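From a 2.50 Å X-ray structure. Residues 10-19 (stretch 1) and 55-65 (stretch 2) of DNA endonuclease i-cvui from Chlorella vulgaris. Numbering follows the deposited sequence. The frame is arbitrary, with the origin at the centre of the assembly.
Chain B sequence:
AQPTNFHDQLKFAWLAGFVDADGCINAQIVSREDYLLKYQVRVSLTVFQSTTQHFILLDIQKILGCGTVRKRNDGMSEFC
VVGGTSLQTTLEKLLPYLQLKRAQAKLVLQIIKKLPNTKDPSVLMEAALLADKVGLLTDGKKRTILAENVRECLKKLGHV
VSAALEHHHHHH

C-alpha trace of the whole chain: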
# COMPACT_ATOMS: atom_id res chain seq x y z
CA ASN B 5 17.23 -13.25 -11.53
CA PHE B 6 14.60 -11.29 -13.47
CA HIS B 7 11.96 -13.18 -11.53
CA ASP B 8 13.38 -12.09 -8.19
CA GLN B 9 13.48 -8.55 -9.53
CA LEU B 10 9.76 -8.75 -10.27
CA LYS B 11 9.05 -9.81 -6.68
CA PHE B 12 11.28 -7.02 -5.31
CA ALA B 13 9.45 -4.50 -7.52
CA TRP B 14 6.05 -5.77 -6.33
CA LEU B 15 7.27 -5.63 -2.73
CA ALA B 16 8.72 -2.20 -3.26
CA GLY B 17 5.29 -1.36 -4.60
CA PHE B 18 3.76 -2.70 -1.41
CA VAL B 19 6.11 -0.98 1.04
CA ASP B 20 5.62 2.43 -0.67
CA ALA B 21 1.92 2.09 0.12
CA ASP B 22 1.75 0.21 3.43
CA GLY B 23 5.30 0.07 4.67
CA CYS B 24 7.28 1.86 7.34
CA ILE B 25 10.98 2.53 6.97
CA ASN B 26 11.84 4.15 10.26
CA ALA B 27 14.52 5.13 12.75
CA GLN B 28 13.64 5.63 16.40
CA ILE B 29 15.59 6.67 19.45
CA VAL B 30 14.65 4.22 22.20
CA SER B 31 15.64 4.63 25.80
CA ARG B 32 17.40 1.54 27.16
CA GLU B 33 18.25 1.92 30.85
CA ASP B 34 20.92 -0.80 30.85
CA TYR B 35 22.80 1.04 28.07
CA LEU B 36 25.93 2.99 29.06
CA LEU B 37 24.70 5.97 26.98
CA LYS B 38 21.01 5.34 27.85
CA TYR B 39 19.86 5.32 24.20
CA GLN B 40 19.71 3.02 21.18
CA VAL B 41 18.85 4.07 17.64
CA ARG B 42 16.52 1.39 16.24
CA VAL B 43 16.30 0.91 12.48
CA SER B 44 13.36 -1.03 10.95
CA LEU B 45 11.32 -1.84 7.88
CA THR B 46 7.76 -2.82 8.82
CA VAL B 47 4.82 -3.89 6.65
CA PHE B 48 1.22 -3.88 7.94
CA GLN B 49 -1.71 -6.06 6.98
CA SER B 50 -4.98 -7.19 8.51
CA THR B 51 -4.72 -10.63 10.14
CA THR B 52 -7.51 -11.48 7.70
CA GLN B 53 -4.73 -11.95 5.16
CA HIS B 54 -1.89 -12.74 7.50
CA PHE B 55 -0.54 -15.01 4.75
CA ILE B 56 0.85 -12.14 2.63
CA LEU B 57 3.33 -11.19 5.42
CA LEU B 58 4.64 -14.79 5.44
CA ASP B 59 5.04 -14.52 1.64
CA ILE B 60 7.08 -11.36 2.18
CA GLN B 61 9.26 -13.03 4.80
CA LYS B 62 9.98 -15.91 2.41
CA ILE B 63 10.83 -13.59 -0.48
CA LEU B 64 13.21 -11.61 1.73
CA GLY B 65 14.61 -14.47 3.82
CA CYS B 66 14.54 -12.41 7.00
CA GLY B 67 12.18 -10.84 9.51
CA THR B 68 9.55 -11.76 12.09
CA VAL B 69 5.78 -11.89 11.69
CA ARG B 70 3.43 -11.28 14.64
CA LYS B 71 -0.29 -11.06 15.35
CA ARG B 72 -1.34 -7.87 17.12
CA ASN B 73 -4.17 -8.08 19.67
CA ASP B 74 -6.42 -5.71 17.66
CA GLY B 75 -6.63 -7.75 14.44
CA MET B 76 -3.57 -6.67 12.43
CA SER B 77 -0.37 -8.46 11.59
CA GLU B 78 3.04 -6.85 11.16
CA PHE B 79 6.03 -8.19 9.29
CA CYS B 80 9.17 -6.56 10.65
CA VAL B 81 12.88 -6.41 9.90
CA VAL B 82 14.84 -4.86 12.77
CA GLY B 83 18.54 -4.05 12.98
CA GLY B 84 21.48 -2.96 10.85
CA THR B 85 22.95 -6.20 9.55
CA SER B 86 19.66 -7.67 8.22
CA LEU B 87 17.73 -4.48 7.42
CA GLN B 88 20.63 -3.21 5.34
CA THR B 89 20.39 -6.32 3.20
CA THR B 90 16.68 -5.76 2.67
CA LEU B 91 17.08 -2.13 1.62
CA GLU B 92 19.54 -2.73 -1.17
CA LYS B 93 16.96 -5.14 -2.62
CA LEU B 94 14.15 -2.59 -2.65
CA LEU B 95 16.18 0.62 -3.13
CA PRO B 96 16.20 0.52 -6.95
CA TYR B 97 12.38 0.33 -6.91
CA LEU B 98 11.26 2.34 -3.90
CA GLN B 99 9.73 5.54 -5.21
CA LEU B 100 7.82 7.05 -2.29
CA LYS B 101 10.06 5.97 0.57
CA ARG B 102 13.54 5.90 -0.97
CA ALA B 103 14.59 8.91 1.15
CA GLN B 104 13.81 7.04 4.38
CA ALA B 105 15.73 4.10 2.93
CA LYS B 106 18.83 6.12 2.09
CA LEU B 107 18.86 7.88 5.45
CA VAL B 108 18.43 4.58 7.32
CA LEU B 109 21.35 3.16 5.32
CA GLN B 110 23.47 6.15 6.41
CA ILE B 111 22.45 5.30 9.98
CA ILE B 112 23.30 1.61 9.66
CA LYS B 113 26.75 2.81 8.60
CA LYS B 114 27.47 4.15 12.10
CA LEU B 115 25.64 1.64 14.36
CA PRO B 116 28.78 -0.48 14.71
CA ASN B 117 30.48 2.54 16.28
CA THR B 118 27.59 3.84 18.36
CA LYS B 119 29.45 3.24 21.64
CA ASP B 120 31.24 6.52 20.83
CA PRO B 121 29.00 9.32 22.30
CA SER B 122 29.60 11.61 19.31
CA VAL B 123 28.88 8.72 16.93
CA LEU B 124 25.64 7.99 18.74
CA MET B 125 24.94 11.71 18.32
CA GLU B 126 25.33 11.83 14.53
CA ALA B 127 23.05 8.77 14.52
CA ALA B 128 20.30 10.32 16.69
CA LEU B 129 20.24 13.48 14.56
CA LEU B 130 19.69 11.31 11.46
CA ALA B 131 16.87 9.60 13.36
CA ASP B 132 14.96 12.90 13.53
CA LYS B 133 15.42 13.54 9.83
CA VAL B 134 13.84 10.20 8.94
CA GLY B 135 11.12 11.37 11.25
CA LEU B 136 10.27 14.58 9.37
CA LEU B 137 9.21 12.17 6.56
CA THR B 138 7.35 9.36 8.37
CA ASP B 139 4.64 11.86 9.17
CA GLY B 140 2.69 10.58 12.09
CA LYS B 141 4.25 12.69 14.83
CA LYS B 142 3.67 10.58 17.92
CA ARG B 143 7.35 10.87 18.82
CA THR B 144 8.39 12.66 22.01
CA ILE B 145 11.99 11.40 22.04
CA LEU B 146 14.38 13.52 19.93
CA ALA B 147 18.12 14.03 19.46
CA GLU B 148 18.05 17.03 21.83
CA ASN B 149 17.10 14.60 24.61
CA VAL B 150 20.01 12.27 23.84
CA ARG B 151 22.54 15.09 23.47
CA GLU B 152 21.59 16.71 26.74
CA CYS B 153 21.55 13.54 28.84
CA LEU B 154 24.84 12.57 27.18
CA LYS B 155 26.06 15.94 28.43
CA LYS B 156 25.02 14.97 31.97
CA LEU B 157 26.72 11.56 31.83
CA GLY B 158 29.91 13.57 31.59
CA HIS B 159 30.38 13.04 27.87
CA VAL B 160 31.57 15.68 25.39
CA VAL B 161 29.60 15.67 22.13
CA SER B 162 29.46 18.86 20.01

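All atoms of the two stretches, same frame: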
# COMPACT_ATOMS: atom_id res chain seq x y z
N LEU B 10 11.19 -9.01 -10.18
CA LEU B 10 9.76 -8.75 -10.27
C LEU B 10 9.09 -8.81 -8.91
O LEU B 10 8.15 -8.05 -8.66
CB LEU B 10 9.08 -9.72 -11.21
CG LEU B 10 9.08 -9.36 -12.69
CD1 LEU B 10 8.58 -10.53 -13.53
CD2 LEU B 10 8.19 -8.15 -12.90
N LYS B 11 9.55 -9.72 -8.06
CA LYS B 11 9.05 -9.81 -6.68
C LYS B 11 9.50 -8.61 -5.84
O LYS B 11 8.74 -8.10 -5.02
CB LYS B 11 9.52 -11.12 -6.02
CG LYS B 11 8.94 -12.40 -6.65
CD LYS B 11 7.43 -12.45 -6.46
CE LYS B 11 6.78 -13.68 -7.07
NZ LYS B 11 7.15 -14.94 -6.37
N PHE B 12 10.74 -8.16 -6.05
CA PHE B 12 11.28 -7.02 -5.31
C PHE B 12 10.60 -5.72 -5.74
O PHE B 12 10.44 -4.80 -4.94
CB PHE B 12 12.80 -6.92 -5.52
CG PHE B 12 13.58 -8.03 -4.87
CD1 PHE B 12 13.21 -8.54 -3.64
CD2 PHE B 12 14.70 -8.57 -5.49
CE1 PHE B 12 13.93 -9.58 -3.04
CE2 PHE B 12 15.42 -9.60 -4.91
CZ PHE B 12 15.03 -10.11 -3.68
N ALA B 13 10.18 -5.66 -7.00
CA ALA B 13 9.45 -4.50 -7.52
C ALA B 13 8.02 -4.47 -6.96
O ALA B 13 7.53 -3.42 -6.54
CB ALA B 13 9.42 -4.53 -9.05
N TRP B 14 7.36 -5.63 -6.95
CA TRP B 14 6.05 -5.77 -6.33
C TRP B 14 6.12 -5.37 -4.86
O TRP B 14 5.31 -4.58 -4.38
CB TRP B 14 5.51 -7.21 -6.46
CG TRP B 14 4.22 -7.43 -5.71
CD1 TRP B 14 2.95 -7.27 -6.20
CD2 TRP B 14 4.07 -7.85 -4.34
NE1 TRP B 14 2.03 -7.55 -5.22
CE2 TRP B 14 2.68 -7.91 -4.08
CE3 TRP B 14 4.97 -8.17 -3.32
CZ2 TRP B 14 2.19 -8.28 -2.82
CZ3 TRP B 14 4.47 -8.54 -2.08
CH2 TRP B 14 3.09 -8.59 -1.84
N LEU B 15 7.11 -5.91 -4.15
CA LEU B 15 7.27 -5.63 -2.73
C LEU B 15 7.63 -4.17 -2.48
O LEU B 15 7.14 -3.55 -1.53
CB LEU B 15 8.34 -6.54 -2.12
CG LEU B 15 8.47 -6.32 -0.61
CD1 LEU B 15 7.10 -6.48 0.04
CD2 LEU B 15 9.48 -7.27 0.01
N ALA B 16 8.47 -3.61 -3.34
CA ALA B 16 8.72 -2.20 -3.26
C ALA B 16 7.40 -1.47 -3.40
O ALA B 16 7.09 -0.54 -2.65
CB ALA B 16 9.71 -1.76 -4.32
N GLY B 17 6.60 -1.93 -4.37
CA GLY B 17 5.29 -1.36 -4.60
C GLY B 17 4.46 -1.40 -3.34
O GLY B 17 3.76 -0.44 -3.01
N PHE B 18 4.58 -2.49 -2.60
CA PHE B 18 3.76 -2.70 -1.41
C PHE B 18 4.23 -1.84 -0.24
O PHE B 18 3.41 -1.22 0.45
CB PHE B 18 3.79 -4.18 -1.03
CG PHE B 18 2.59 -4.64 -0.29
CD1 PHE B 18 1.39 -4.88 -0.97
CD2 PHE B 18 2.65 -4.88 1.07
CE1 PHE B 18 0.27 -5.33 -0.29
CE2 PHE B 18 1.52 -5.33 1.77
CZ PHE B 18 0.33 -5.55 1.09
N VAL B 19 5.54 -1.79 -0.02
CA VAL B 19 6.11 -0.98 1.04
C VAL B 19 5.81 0.52 0.84
O VAL B 19 5.45 1.23 1.79
CB VAL B 19 7.63 -1.21 1.16
CG1 VAL B 19 8.26 -0.25 2.16
CG2 VAL B 19 7.91 -2.66 1.57
N PHE B 55 -1.41 -14.21 5.61
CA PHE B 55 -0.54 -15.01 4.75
C PHE B 55 0.42 -14.19 3.90
O PHE B 55 1.53 -14.65 3.61
CB PHE B 55 -1.38 -15.94 3.85
CG PHE B 55 -2.16 -15.23 2.76
CD1 PHE B 55 -1.59 -14.99 1.52
CD2 PHE B 55 -3.49 -14.88 2.95
CE1 PHE B 55 -2.30 -14.36 0.51
CE2 PHE B 55 -4.22 -14.25 1.94
CZ PHE B 55 -3.62 -13.99 0.72
N ILE B 56 0.01 -12.99 3.50
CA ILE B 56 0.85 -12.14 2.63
C ILE B 56 2.17 -11.72 3.33
O ILE B 56 3.21 -11.60 2.68
CB ILE B 56 0.06 -10.87 2.15
CG1 ILE B 56 0.65 -10.29 0.86
CG2 ILE B 56 -0.06 -9.81 3.24
CD1 ILE B 56 0.50 -11.20 -0.36
N LEU B 57 2.14 -11.55 4.65
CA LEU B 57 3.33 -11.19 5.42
C LEU B 57 4.33 -12.36 5.53
O LEU B 57 5.55 -12.14 5.63
CB LEU B 57 2.93 -10.71 6.81
CG LEU B 57 2.00 -9.51 6.82
CD1 LEU B 57 1.74 -9.05 8.23
CD2 LEU B 57 2.64 -8.38 6.02
N LEU B 58 3.81 -13.59 5.51
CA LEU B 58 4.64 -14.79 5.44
C LEU B 58 5.24 -14.95 4.04
O LEU B 58 6.36 -15.42 3.90
CB LEU B 58 3.84 -16.03 5.81
CG LEU B 58 3.24 -16.05 7.23
CD1 LEU B 58 2.44 -17.32 7.46
CD2 LEU B 58 4.33 -15.88 8.29
N ASP B 59 4.49 -14.57 3.00
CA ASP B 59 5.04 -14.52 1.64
C ASP B 59 6.19 -13.50 1.54
O ASP B 59 7.15 -13.69 0.80
CB ASP B 59 3.97 -14.14 0.62
CG ASP B 59 2.95 -15.25 0.38
OD1 ASP B 59 3.18 -16.41 0.81
OD2 ASP B 59 1.92 -14.95 -0.26
N ILE B 60 6.08 -12.40 2.28
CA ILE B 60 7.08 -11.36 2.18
C ILE B 60 8.34 -11.80 2.91
O ILE B 60 9.45 -11.58 2.45
CB ILE B 60 6.57 -10.02 2.76
CG1 ILE B 60 5.53 -9.42 1.81
CG2 ILE B 60 7.72 -9.05 2.96
CD1 ILE B 60 4.65 -8.36 2.42
N GLN B 61 8.15 -12.48 4.04
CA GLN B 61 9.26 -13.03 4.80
C GLN B 61 10.05 -14.05 3.99
O GLN B 61 11.28 -14.08 4.06
CB GLN B 61 8.75 -13.68 6.08
CG GLN B 61 9.84 -14.34 6.89
CD GLN B 61 9.30 -15.11 8.07
OE1 GLN B 61 8.65 -16.15 7.91
NE2 GLN B 61 9.55 -14.59 9.27
N LYS B 62 9.35 -14.87 3.22
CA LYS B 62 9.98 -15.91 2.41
C LYS B 62 10.78 -15.30 1.27
O LYS B 62 11.91 -15.71 1.01
CB LYS B 62 8.94 -16.88 1.85
CG LYS B 62 9.54 -18.00 1.00
CD LYS B 62 8.57 -19.15 0.88
CE LYS B 62 9.23 -20.39 0.27
NZ LYS B 62 8.36 -21.60 0.41
N ILE B 63 10.18 -14.32 0.60
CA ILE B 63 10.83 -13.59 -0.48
C ILE B 63 12.12 -12.93 -0.00
O ILE B 63 13.13 -12.93 -0.71
CB ILE B 63 9.90 -12.51 -1.07
CG1 ILE B 63 8.82 -13.16 -1.94
CG2 ILE B 63 10.68 -11.49 -1.88
CD1 ILE B 63 7.97 -12.16 -2.67
N LEU B 64 12.09 -12.37 1.20
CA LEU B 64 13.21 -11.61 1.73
C LEU B 64 14.23 -12.50 2.42
O LEU B 64 15.44 -12.26 2.32
CB LEU B 64 12.72 -10.54 2.69
CG LEU B 64 11.99 -9.38 2.01
CD1 LEU B 64 11.66 -8.30 3.02
CD2 LEU B 64 12.85 -8.83 0.88
N GLY B 65 13.75 -13.52 3.13
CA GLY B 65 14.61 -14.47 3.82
C GLY B 65 14.96 -14.03 5.23
O GLY B 65 15.85 -14.58 5.87

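The helical residues of stretch 1, part of a longer helix, and the helix of stretch 2 pack through side chains alone: their axes approach to 11.0 Å, their directions differ by 134°, and no hydrogen bond crosses between them. Backbone hydrogen bonds run within each helix, as in L15 N to K11 O at 2.9 Å. From the N-terminal side, L10 is out of reach, and K11 makes the first contact through the aliphatic base of its side chain, K11 CB lying 3.8 Å from I63 CD1. F12 sets out sideways, in the m rotamer, yet the end of its ring comes nearer, with F12 CE1 3.9 Å from I63 CG2 and 4.1 Å from L64 CD2. A13 is out of reach. W14 points toward the other helix and spans one turn of it: W14 CH2 lies 4.0 Å from I56 CD1, while I60 CG1 sits at the ring edge, 4.1 Å from W14 CZ3. The indole polar atom, NE1, is hydrogen-bonded elsewhere in the structure. L15 is buried and packs on two residues: L15 CD1 is 3.8 Å from I60 CG1, and L15 CD2 is 3.8 Å from L64 CD2 and 3.9 Å from I60 CG2. A16 and G17 make no contact. F18, one turn beyond W14, returns to the same isoleucine, F18 CD2 standing 4.2 Å from I60 CD1. I60 thus touches W14, L15 and F18; V19 remains out of reach.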